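PDB 1PQ4: periplasmic binding protein component of an ABC type zinc uptake transporter from Synechocystis sp., which probably captures zinc ions in the periplasm and hands them to the membrane part of an ABC-type uptake transporter. Local coordinates for residues V7-Q12 with H133-P138; D35-E40 with L60-P65; P198-F203 with F242-F247. All coordinates share one frame; numbering follows the deposited sequence.

Contact 1. Residues V7-Q12 with H133-P138; sequences VSIPPQ and HIWLSP. With ZN (zinc ion), chain C.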
loop_
_atom_site.group_PDB
_atom_site.type_symbol
_atom_site.label_atom_id
_atom_site.label_comp_id
_atom_site.label_asym_id
_atom_site.label_seq_id
_atom_site.Cartn_x
_atom_site.Cartn_y
_atom_site.Cartn_z
ATOM N N VAL A 7 12.234 -2.858 -6.140
ATOM C CA VAL A 7 11.315 -2.080 -5.330
ATOM C C VAL A 7 10.977 -2.901 -4.083
ATOM O O VAL A 7 11.219 -4.108 -4.048
ATOM C CB VAL A 7 10.009 -1.748 -6.084
ATOM C CG1 VAL A 7 10.350 -0.988 -7.391
ATOM C CG2 VAL A 7 9.249 -3.054 -6.380
ATOM N N SER A 8 10.418 -2.247 -3.081
ATOM C CA SER A 8 10.083 -2.937 -1.841
ATOM C C SER A 8 8.874 -3.859 -1.910
ATOM O O SER A 8 8.958 -5.005 -1.507
ATOM C CB SER A 8 9.851 -1.922 -0.721
ATOM O OG SER A 8 11.071 -1.296 -0.347
ATOM N N ILE A 9 7.770 -3.386 -2.490
ATOM C CA ILE A 9 6.546 -4.214 -2.457
ATOM C C ILE A 9 5.899 -4.328 -3.809
ATOM O O ILE A 9 6.122 -3.488 -4.686
ATOM C CB ILE A 9 5.556 -3.653 -1.404
ATOM C CG1 ILE A 9 5.338 -2.146 -1.641
ATOM C CG2 ILE A 9 6.112 -3.851 -0.009
ATOM C CD1 ILE A 9 4.099 -1.564 -0.965
ATOM N N PRO A 10 5.078 -5.388 -4.010
ATOM C CA PRO A 10 4.416 -5.617 -5.298
ATOM C C PRO A 10 3.713 -4.429 -5.954
ATOM O O PRO A 10 3.887 -4.221 -7.153
ATOM C CB PRO A 10 3.433 -6.826 -5.012
ATOM C CG PRO A 10 4.199 -7.565 -3.838
ATOM C CD PRO A 10 4.712 -6.401 -3.003
ATOM N N PRO A 11 2.926 -3.644 -5.193
ATOM C CA PRO A 11 2.250 -2.504 -5.847
ATOM C C PRO A 11 3.247 -1.571 -6.566
ATOM O O PRO A 11 2.925 -0.952 -7.574
ATOM C CB PRO A 11 1.585 -1.783 -4.682
ATOM C CG PRO A 11 1.389 -2.839 -3.668
ATOM C CD PRO A 11 2.551 -3.735 -3.770
ATOM N N GLN A 12 4.457 -1.458 -6.022
ATOM C CA GLN A 12 5.441 -0.578 -6.652
ATOM C C GLN A 12 5.868 -1.109 -7.993
ATOM O O GLN A 12 6.331 -0.359 -8.841
ATOM C CB GLN A 12 6.662 -0.420 -5.754
ATOM C CG GLN A 12 6.390 0.439 -4.568
ATOM C CD GLN A 12 7.632 0.519 -3.704
ATOM O OE1 GLN A 12 8.084 -0.515 -3.190
ATOM N NE2 GLN A 12 8.196 1.736 -3.555
ATOM N N HIS A 133 1.566 3.847 4.733
ATOM C CA HIS A 133 0.734 3.216 3.712
ATOM C C HIS A 133 0.270 4.146 2.611
ATOM O O HIS A 133 -0.918 4.173 2.225
ATOM C CB HIS A 133 -0.433 2.533 4.427
ATOM C CG HIS A 133 -0.011 1.505 5.440
ATOM N ND1 HIS A 133 0.158 1.802 6.784
ATOM C CD2 HIS A 133 0.253 0.182 5.311
ATOM C CE1 HIS A 133 0.495 0.707 7.434
ATOM N NE2 HIS A 133 0.557 -0.289 6.569
ATOM N N ILE A 134 1.212 4.933 2.105
ATOM C CA ILE A 134 0.846 5.937 1.106
ATOM C C ILE A 134 0.571 5.361 -0.295
ATOM O O ILE A 134 0.070 6.075 -1.170
ATOM C CB ILE A 134 1.966 7.016 0.990
ATOM C CG1 ILE A 134 3.305 6.323 0.592
ATOM C CG2 ILE A 134 2.075 7.757 2.359
ATOM C CD1 ILE A 134 3.398 5.421 -0.616
ATOM N N TRP A 135 0.850 4.075 -0.493
ATOM C CA TRP A 135 0.672 3.525 -1.840
ATOM C C TRP A 135 -0.763 3.151 -2.159
ATOM O O TRP A 135 -1.050 2.682 -3.274
ATOM C CB TRP A 135 1.602 2.305 -2.061
ATOM C CG TRP A 135 1.200 1.094 -1.204
ATOM C CD1 TRP A 135 0.299 0.106 -1.515
ATOM C CD2 TRP A 135 1.730 0.772 0.079
ATOM N NE1 TRP A 135 0.249 -0.829 -0.491
ATOM C CE2 TRP A 135 1.120 -0.443 0.498
ATOM C CE3 TRP A 135 2.680 1.394 0.917
ATOM C CZ2 TRP A 135 1.433 -1.055 1.721
ATOM C CZ3 TRP A 135 2.993 0.790 2.132
ATOM C CH2 TRP A 135 2.374 -0.427 2.520
ATOM N N LEU A 136 -1.651 3.347 -1.180
ATOM C CA LEU A 136 -3.049 2.990 -1.406
ATOM C C LEU A 136 -3.925 4.211 -1.626
ATOM O O LEU A 136 -5.146 4.123 -1.591
ATOM C CB LEU A 136 -3.564 2.124 -0.235
ATOM C CG LEU A 136 -2.829 0.761 -0.236
ATOM C CD1 LEU A 136 -3.036 0.089 1.122
ATOM C CD2 LEU A 136 -3.294 -0.139 -1.377
ATOM N N SER A 137 -3.291 5.374 -1.813
ATOM C CA SER A 137 -4.018 6.622 -2.099
ATOM C C SER A 137 -3.700 7.036 -3.536
ATOM O O SER A 137 -2.544 7.406 -3.831
ATOM C CB SER A 137 -3.541 7.738 -1.162
ATOM O OG SER A 137 -4.037 8.992 -1.614
ATOM N N PRO A 138 -4.685 6.990 -4.465
ATOM C CA PRO A 138 -4.354 7.408 -5.855
ATOM C C PRO A 138 -3.764 8.846 -5.882
ATOM O O PRO A 138 -2.891 9.152 -6.685
ATOM C CB PRO A 138 -5.715 7.412 -6.585
ATOM C CG PRO A 138 -6.481 6.282 -5.864
ATOM C CD PRO A 138 -6.079 6.520 -4.356
HETATM ZN ZN ZN C . 0.887 -2.363 6.791
HETATM O O HOH W 1 0.629 -3.330 4.743
#

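Contact 2. Residues D35-E40 with L60-P65; sequences DPHTYE and LGFEQP. With ZN (zinc ion), chain C.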
loop_
_atom_site.group_PDB
_atom_site.type_symbol
_atom_site.label_atom_id
_atom_site.label_comp_id
_atom_site.label_asym_id
_atom_site.label_seq_id
_atom_site.Cartn_x
_atom_site.Cartn_y
_atom_site.Cartn_z
ATOM N N ASP A 35 3.876 -10.188 5.678
ATOM C CA ASP A 35 3.661 -8.931 6.387
ATOM C C ASP A 35 4.965 -8.151 6.131
ATOM O O ASP A 35 6.037 -8.541 6.608
ATOM C CB ASP A 35 3.450 -9.201 7.884
ATOM C CG ASP A 35 3.668 -7.954 8.759
ATOM O OD1 ASP A 35 3.671 -6.807 8.236
ATOM O OD2 ASP A 35 3.827 -8.121 9.984
ATOM N N PRO A 36 4.886 -7.016 5.385
ATOM C CA PRO A 36 6.069 -6.216 5.073
ATOM C C PRO A 36 6.719 -5.592 6.294
ATOM O O PRO A 36 7.918 -5.355 6.312
ATOM C CB PRO A 36 5.528 -5.149 4.099
ATOM C CG PRO A 36 4.137 -4.934 4.583
ATOM C CD PRO A 36 3.651 -6.328 4.937
ATOM N N HIS A 37 5.920 -5.329 7.317
ATOM C CA HIS A 37 6.447 -4.734 8.529
ATOM C C HIS A 37 7.409 -5.602 9.358
ATOM O O HIS A 37 8.118 -5.088 10.205
ATOM C CB HIS A 37 5.291 -4.291 9.410
ATOM C CG HIS A 37 4.315 -3.397 8.705
ATOM N ND1 HIS A 37 4.565 -2.067 8.459
ATOM C CD2 HIS A 37 3.085 -3.652 8.194
ATOM C CE1 HIS A 37 3.529 -1.533 7.830
ATOM N NE2 HIS A 37 2.616 -2.476 7.658
ATOM N N THR A 38 7.402 -6.904 9.154
ATOM C CA THR A 38 8.293 -7.766 9.905
ATOM C C THR A 38 9.159 -8.573 8.942
ATOM O O THR A 38 9.850 -9.497 9.351
ATOM C CB THR A 38 7.514 -8.758 10.808
ATOM O OG1 THR A 38 6.674 -9.592 10.004
ATOM C CG2 THR A 38 6.678 -8.014 11.823
ATOM N N TYR A 39 9.128 -8.227 7.657
ATOM C CA TYR A 39 9.929 -8.953 6.683
ATOM C C TYR A 39 11.429 -8.696 6.832
ATOM O O TYR A 39 11.867 -7.581 7.119
ATOM C CB TYR A 39 9.553 -8.549 5.260
ATOM C CG TYR A 39 10.209 -9.414 4.215
ATOM C CD1 TYR A 39 9.837 -10.745 4.073
ATOM C CD2 TYR A 39 11.208 -8.916 3.394
ATOM C CE1 TYR A 39 10.446 -11.563 3.132
ATOM C CE2 TYR A 39 11.831 -9.728 2.450
ATOM C CZ TYR A 39 11.438 -11.046 2.328
ATOM O OH TYR A 39 12.027 -11.856 1.396
ATOM N N GLU A 40 12.222 -9.737 6.635
ATOM C CA GLU A 40 13.659 -9.544 6.665
ATOM C C GLU A 40 14.167 -10.123 5.345
ATOM O O GLU A 40 13.886 -11.274 5.007
ATOM C CB GLU A 40 14.318 -10.228 7.864
ATOM C CG GLU A 40 15.650 -9.532 8.173
ATOM C CD GLU A 40 16.308 -9.976 9.467
ATOM O OE1 GLU A 40 16.618 -11.189 9.601
ATOM O OE2 GLU A 40 16.522 -9.100 10.346
ATOM N N LEU A 60 9.228 7.097 4.338
ATOM C CA LEU A 60 8.563 7.306 5.621
ATOM C C LEU A 60 8.928 6.269 6.647
ATOM O O LEU A 60 8.122 5.915 7.498
ATOM C CB LEU A 60 7.020 7.372 5.436
ATOM C CG LEU A 60 6.570 8.569 4.584
ATOM C CD1 LEU A 60 5.068 8.505 4.286
ATOM C CD2 LEU A 60 6.898 9.895 5.354
ATOM N N GLY A 61 10.149 5.772 6.581
ATOM C CA GLY A 61 10.549 4.760 7.541
ATOM C C GLY A 61 10.138 3.342 7.215
ATOM O O GLY A 61 10.512 2.402 7.914
ATOM N N PHE A 62 9.367 3.156 6.158
ATOM C CA PHE A 62 8.932 1.780 5.819
ATOM C C PHE A 62 10.085 0.763 5.747
ATOM O O PHE A 62 9.959 -0.368 6.206
ATOM C CB PHE A 62 8.219 1.798 4.473
ATOM C CG PHE A 62 7.567 0.500 4.129
ATOM C CD1 PHE A 62 6.451 0.075 4.837
ATOM C CD2 PHE A 62 7.997 -0.241 3.055
ATOM C CE1 PHE A 62 5.742 -1.080 4.456
ATOM C CE2 PHE A 62 7.301 -1.408 2.662
ATOM C CZ PHE A 62 6.169 -1.814 3.361
ATOM N N GLU A 63 11.192 1.170 5.145
ATOM C CA GLU A 63 12.365 0.320 4.942
ATOM C C GLU A 63 13.461 0.450 6.018
ATOM O O GLU A 63 14.515 -0.185 5.904
ATOM C CB GLU A 63 13.006 0.649 3.596
ATOM C CG GLU A 63 12.204 0.217 2.333
ATOM C CD GLU A 63 11.263 1.278 1.805
ATOM O OE1 GLU A 63 11.233 2.398 2.360
ATOM O OE2 GLU A 63 10.552 0.999 0.803
ATOM N N GLN A 64 13.213 1.272 7.035
ATOM C CA GLN A 64 14.197 1.532 8.105
ATOM C C GLN A 64 14.948 0.270 8.561
ATOM O O GLN A 64 16.164 0.285 8.699
ATOM C CB GLN A 64 13.508 2.212 9.336
ATOM N N PRO A 65 14.227 -0.833 8.790
ATOM C CA PRO A 65 14.828 -2.100 9.231
ATOM C C PRO A 65 15.866 -2.745 8.285
ATOM O O PRO A 65 16.741 -3.472 8.727
ATOM C CB PRO A 65 13.622 -3.019 9.390
ATOM C CG PRO A 65 12.474 -2.078 9.566
ATOM C CD PRO A 65 12.773 -0.976 8.640
HETATM ZN ZN ZN C . 0.887 -2.363 6.791
HETATM O O HOH W 1 0.629 -3.330 4.743
#

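Contact 3. Residues P198-F203 with F242-F247; sequences PSWAYF and FGETQF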
loop_
_atom_site.group_PDB
_atom_site.type_symbol
_atom_site.label_atom_id
_atom_site.label_comp_id
_atom_site.label_asym_id
_atom_site.label_seq_id
_atom_site.Cartn_x
_atom_site.Cartn_y
_atom_site.Cartn_z
ATOM N N PRO A 198 -4.434 -1.905 9.945
ATOM C CA PRO A 198 -4.740 -0.574 9.427
ATOM C C PRO A 198 -3.834 -0.108 8.321
ATOM O O PRO A 198 -2.936 0.696 8.518
ATOM C CB PRO A 198 -4.680 0.311 10.686
ATOM C CG PRO A 198 -3.544 -0.306 11.461
ATOM C CD PRO A 198 -3.729 -1.828 11.242
ATOM N N SER A 199 -4.034 -0.619 7.138
ATOM C CA SER A 199 -3.197 -0.105 6.076
ATOM C C SER A 199 -3.975 0.876 5.214
ATOM O O SER A 199 -3.467 1.336 4.185
ATOM C CB SER A 199 -2.713 -1.268 5.224
ATOM O OG SER A 199 -3.775 -2.108 4.945
ATOM N N TRP A 200 -5.197 1.216 5.620
ATOM C CA TRP A 200 -6.035 2.036 4.740
ATOM C C TRP A 200 -6.315 3.467 5.207
ATOM O O TRP A 200 -7.299 4.071 4.759
ATOM C CB TRP A 200 -7.395 1.313 4.497
ATOM C CG TRP A 200 -7.240 -0.129 4.061
ATOM C CD1 TRP A 200 -7.178 -1.244 4.868
ATOM C CD2 TRP A 200 -7.006 -0.583 2.730
ATOM N NE1 TRP A 200 -6.907 -2.365 4.108
ATOM C CE2 TRP A 200 -6.793 -1.983 2.791
ATOM C CE3 TRP A 200 -6.952 0.060 1.483
ATOM C CZ2 TRP A 200 -6.524 -2.745 1.657
ATOM C CZ3 TRP A 200 -6.688 -0.702 0.348
ATOM C CH2 TRP A 200 -6.472 -2.096 0.445
ATOM N N ALA A 201 -5.469 4.030 6.077
ATOM C CA ALA A 201 -5.764 5.387 6.573
ATOM C C ALA A 201 -5.749 6.454 5.454
ATOM O O ALA A 201 -6.551 7.364 5.450
ATOM C CB ALA A 201 -4.745 5.768 7.689
ATOM N N TYR A 202 -4.822 6.360 4.502
ATOM C CA TYR A 202 -4.782 7.378 3.450
ATOM C C TYR A 202 -5.958 7.209 2.508
ATOM O O TYR A 202 -6.611 8.162 2.101
ATOM C CB TYR A 202 -3.454 7.276 2.690
ATOM C CG TYR A 202 -2.299 7.687 3.605
ATOM C CD1 TYR A 202 -1.976 9.066 3.778
ATOM C CD2 TYR A 202 -1.541 6.736 4.268
ATOM C CE1 TYR A 202 -0.929 9.467 4.578
ATOM C CE2 TYR A 202 -0.437 7.125 5.085
ATOM C CZ TYR A 202 -0.145 8.506 5.224
ATOM O OH TYR A 202 0.985 8.902 5.936
ATOM N N PHE A 203 -6.224 5.952 2.170
ATOM C CA PHE A 203 -7.347 5.626 1.278
ATOM C C PHE A 203 -8.601 6.152 1.947
ATOM O O PHE A 203 -9.445 6.814 1.337
ATOM C CB PHE A 203 -7.387 4.068 1.108
ATOM C CG PHE A 203 -8.584 3.575 0.358
ATOM C CD1 PHE A 203 -8.574 3.527 -1.022
ATOM C CD2 PHE A 203 -9.717 3.147 1.048
ATOM C CE1 PHE A 203 -9.707 3.049 -1.734
ATOM C CE2 PHE A 203 -10.836 2.668 0.356
ATOM C CZ PHE A 203 -10.823 2.627 -1.033
ATOM N N PHE A 242 -13.423 -7.107 7.609
ATOM C CA PHE A 242 -12.390 -7.398 6.644
ATOM C C PHE A 242 -11.130 -7.866 7.324
ATOM O O PHE A 242 -10.819 -7.456 8.428
ATOM C CB PHE A 242 -12.093 -6.158 5.829
ATOM C CG PHE A 242 -13.238 -5.712 5.016
ATOM C CD1 PHE A 242 -14.022 -4.639 5.427
ATOM C CD2 PHE A 242 -13.555 -6.375 3.841
ATOM C CE1 PHE A 242 -15.119 -4.224 4.673
ATOM C CE2 PHE A 242 -14.666 -5.953 3.064
ATOM C CZ PHE A 242 -15.437 -4.881 3.490
ATOM N N GLY A 243 -10.433 -8.761 6.649
ATOM C CA GLY A 243 -9.161 -9.253 7.163
ATOM C C GLY A 243 -8.220 -9.042 5.994
ATOM O O GLY A 243 -8.626 -8.597 4.921
ATOM N N GLU A 244 -6.962 -9.351 6.185
ATOM C CA GLU A 244 -5.983 -9.163 5.124
ATOM C C GLU A 244 -5.262 -10.482 4.942
ATOM O O GLU A 244 -5.056 -11.221 5.921
ATOM C CB GLU A 244 -5.002 -8.047 5.532
ATOM C CG GLU A 244 -5.486 -6.704 5.148
ATOM C CD GLU A 244 -5.851 -5.820 6.319
ATOM O OE1 GLU A 244 -6.323 -6.364 7.359
ATOM O OE2 GLU A 244 -5.672 -4.573 6.163
ATOM N N THR A 245 -4.880 -10.783 3.703
ATOM C CA THR A 245 -4.201 -12.055 3.406
ATOM C C THR A 245 -2.909 -12.263 4.137
ATOM O O THR A 245 -2.552 -13.389 4.427
ATOM C CB THR A 245 -3.800 -12.210 1.916
ATOM O OG1 THR A 245 -4.301 -11.102 1.135
ATOM C CG2 THR A 245 -4.327 -13.521 1.389
ATOM N N GLN A 246 -2.196 -11.173 4.416
ATOM C CA GLN A 246 -0.889 -11.287 5.069
ATOM C C GLN A 246 -0.955 -11.483 6.571
ATOM O O GLN A 246 0.067 -11.659 7.201
ATOM C CB GLN A 246 -0.025 -10.043 4.755
ATOM C CG GLN A 246 0.254 -9.854 3.259
ATOM C CD GLN A 246 -0.922 -9.208 2.503
ATOM O OE1 GLN A 246 -0.944 -9.162 1.251
ATOM N NE2 GLN A 246 -1.899 -8.702 3.260
ATOM N N PHE A 247 -2.146 -11.421 7.152
ATOM C CA PHE A 247 -2.256 -11.582 8.595
ATOM C C PHE A 247 -3.329 -12.619 8.879
ATOM O O PHE A 247 -4.185 -12.886 8.046
ATOM C CB PHE A 247 -2.644 -10.253 9.255
ATOM C CG PHE A 247 -1.733 -9.103 8.894
ATOM C CD1 PHE A 247 -1.969 -8.326 7.766
ATOM C CD2 PHE A 247 -0.614 -8.825 9.666
ATOM C CE1 PHE A 247 -1.102 -7.292 7.415
ATOM C CE2 PHE A 247 0.263 -7.784 9.317
ATOM C CZ PHE A 247 0.014 -7.029 8.199
#

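Contact 1. Residues V7-Q12 with H133-P138
Ile9 sets its terminal methyl, CD1, over the face of the Trp135 indole and makes the larger part of the contact from 7-12, with Pro11 second. CD1 of Ile9 sits 3.5 Å from the centroid of the six-membered ring of Trp135, only 14° off the ring normal, a CH-pi contact over the face. The two side chains meet at about a right angle, so the isoleucine arrives end-on while the indole offers its broad side. Extension at chi2 (163°) carries CD1 that far forward, which suits isoleucine, whose longer branch can reach while CG2 stays behind. On the other face of the indole lies the backbone C of His133, 3.9 Å above the plane and toward the rim, so the ring is held between a methyl and its own chain. Trp135 gets there with chi1 at 68°, which places CG between the backbone N and the carbonyl carbon. Pro11 adds a second, slanting approach: its CG comes within 3.8 Å of Trp135 CD1, on the pyrrole part of the indole. Proline fits here because it stands in the first turn of helix 10-20, where its missing N-H costs no helix bond. Two residues before the tryptophan, His133 turns to the metal, its NE2 2.1 Å from zinc, while its ND1 is paired with Asp131, whose carboxylate would be expected to make the imidazole a stronger zinc donor. No hydrogen bond crosses between 7-12 and 133-138. The indole N-H is spent on the carbonyl of Pro268, so the buried ring has its polar need met and meets Ile9 and Pro11, at the start of helix 10-20, by dispersion and CH-pi attraction.

Contact 2. Residues D35-E40 with L60-P65
The ring of Phe62 reaches into the angle between Pro36 and the zinc ligand His37. With CG anti to the backbone N (chi1 -172°), the benzyl group extends from its turn until CZ lies 3.5 Å from Pro36 CB. Against His37 it forms an offset edge-to-face pair: the planes stand at 81°, Phe62 directs its edge to the imidazole face, and His37 CE1 comes 4.1 Å from Phe62 CE1. Phenylalanine suits the place, giving a rigid apolar ring whose edge packs against the imidazole without a competing metal ligand. Pro36 is doubly used, since its CG also lies 3.9 Å above one face of the imidazole. The NE2 of His37 meets zinc at 1.9 Å. Its backbone is fixed by Asp35, whose OD1 accepts from His37 N at 2.8 Å, the N-H coming from 52° above the carboxylate plane. On the partner side, Gly61 has a positive phi that suits glycine and opens a type I turn, closed by Gln64 N on Gly61 O. The arrangement is an Asx turn presenting a histidine ligand, flanked by an aromatic edge, at the three-histidine site of this zinc-binding protein, where His37, His133 and His197 are joined by a water.

Contact 3. Residues P198-F203 with F242-F247
Glu244 meets Ser199 and Trp200 where two parallel-strand beta/alpha units end side by side: 198-203 runs from the loop after strand 192-195 into helix 201-206, while the other segment, 242-247, carries the end of strand 240-244. Placing site residues in loops at the C-terminal ends of parallel strands is a hallmark of such alpha/beta lobes. The hydrogen bonds come first. OE2 of Glu244 accepts from Trp200 NE1 at 3.3 Å with an N-H···O angle of 142°, and also takes a weak bond from Ser199 OG at 3.3 Å. The acid oxygen comes to the edge of the indole, near its plane, with ring and carboxylate planes 20° apart. The other carboxylate oxygen, OE1, is bound by the backbone N of the zinc ligand His197, so both oxygens are occupied. Glutamate suits this spot because its chain, bent at chi2 (112°), can carry a two-ended acceptor from the strand to three donors; having His197 among its partners makes it a second-shell residue that positions the ligand's backbone. The donors would be expected to favour the ionised carboxylate despite its burial. Packing is the second kind of interaction. The hydrocarbon part of the Trp200 indole rests on Leu266, Leu277 and Val280. Tryptophan thus combines a large apolar body with one N-H for the acid. Backbone bonding is the third: a type I turn follows the strand, closed by Phe247 N on Glu244 O at 3.2 Å, and the Phe247 ring stacks on His197. Ser199 is compact enough to tuck over the indole, its OG 3.2 Å above one face of Trp200, toward the rim.

All three contacts gather round one zinc ion, which His133 of contact 1, His37 of contact 2, His197 and a water bind; the NE2 atoms of His133 and His37 lie 3.2 Å apart. Contacts 1 and 2, with centres about 13 Å apart, are also joined by a probable hydrogen bond between Ser8 OG and Glu63 OE2 at 2.6 Å and by an edge-to-face meeting of Phe62 with Trp135. Contact 3 follows later in the chain. It supports the site through His197, and Ser199 O touches His133 CB at 3.3 Å. Asp35 CG lies 3.5 Å from Phe247 CE2, so contacts 2 and 3 also touch directly.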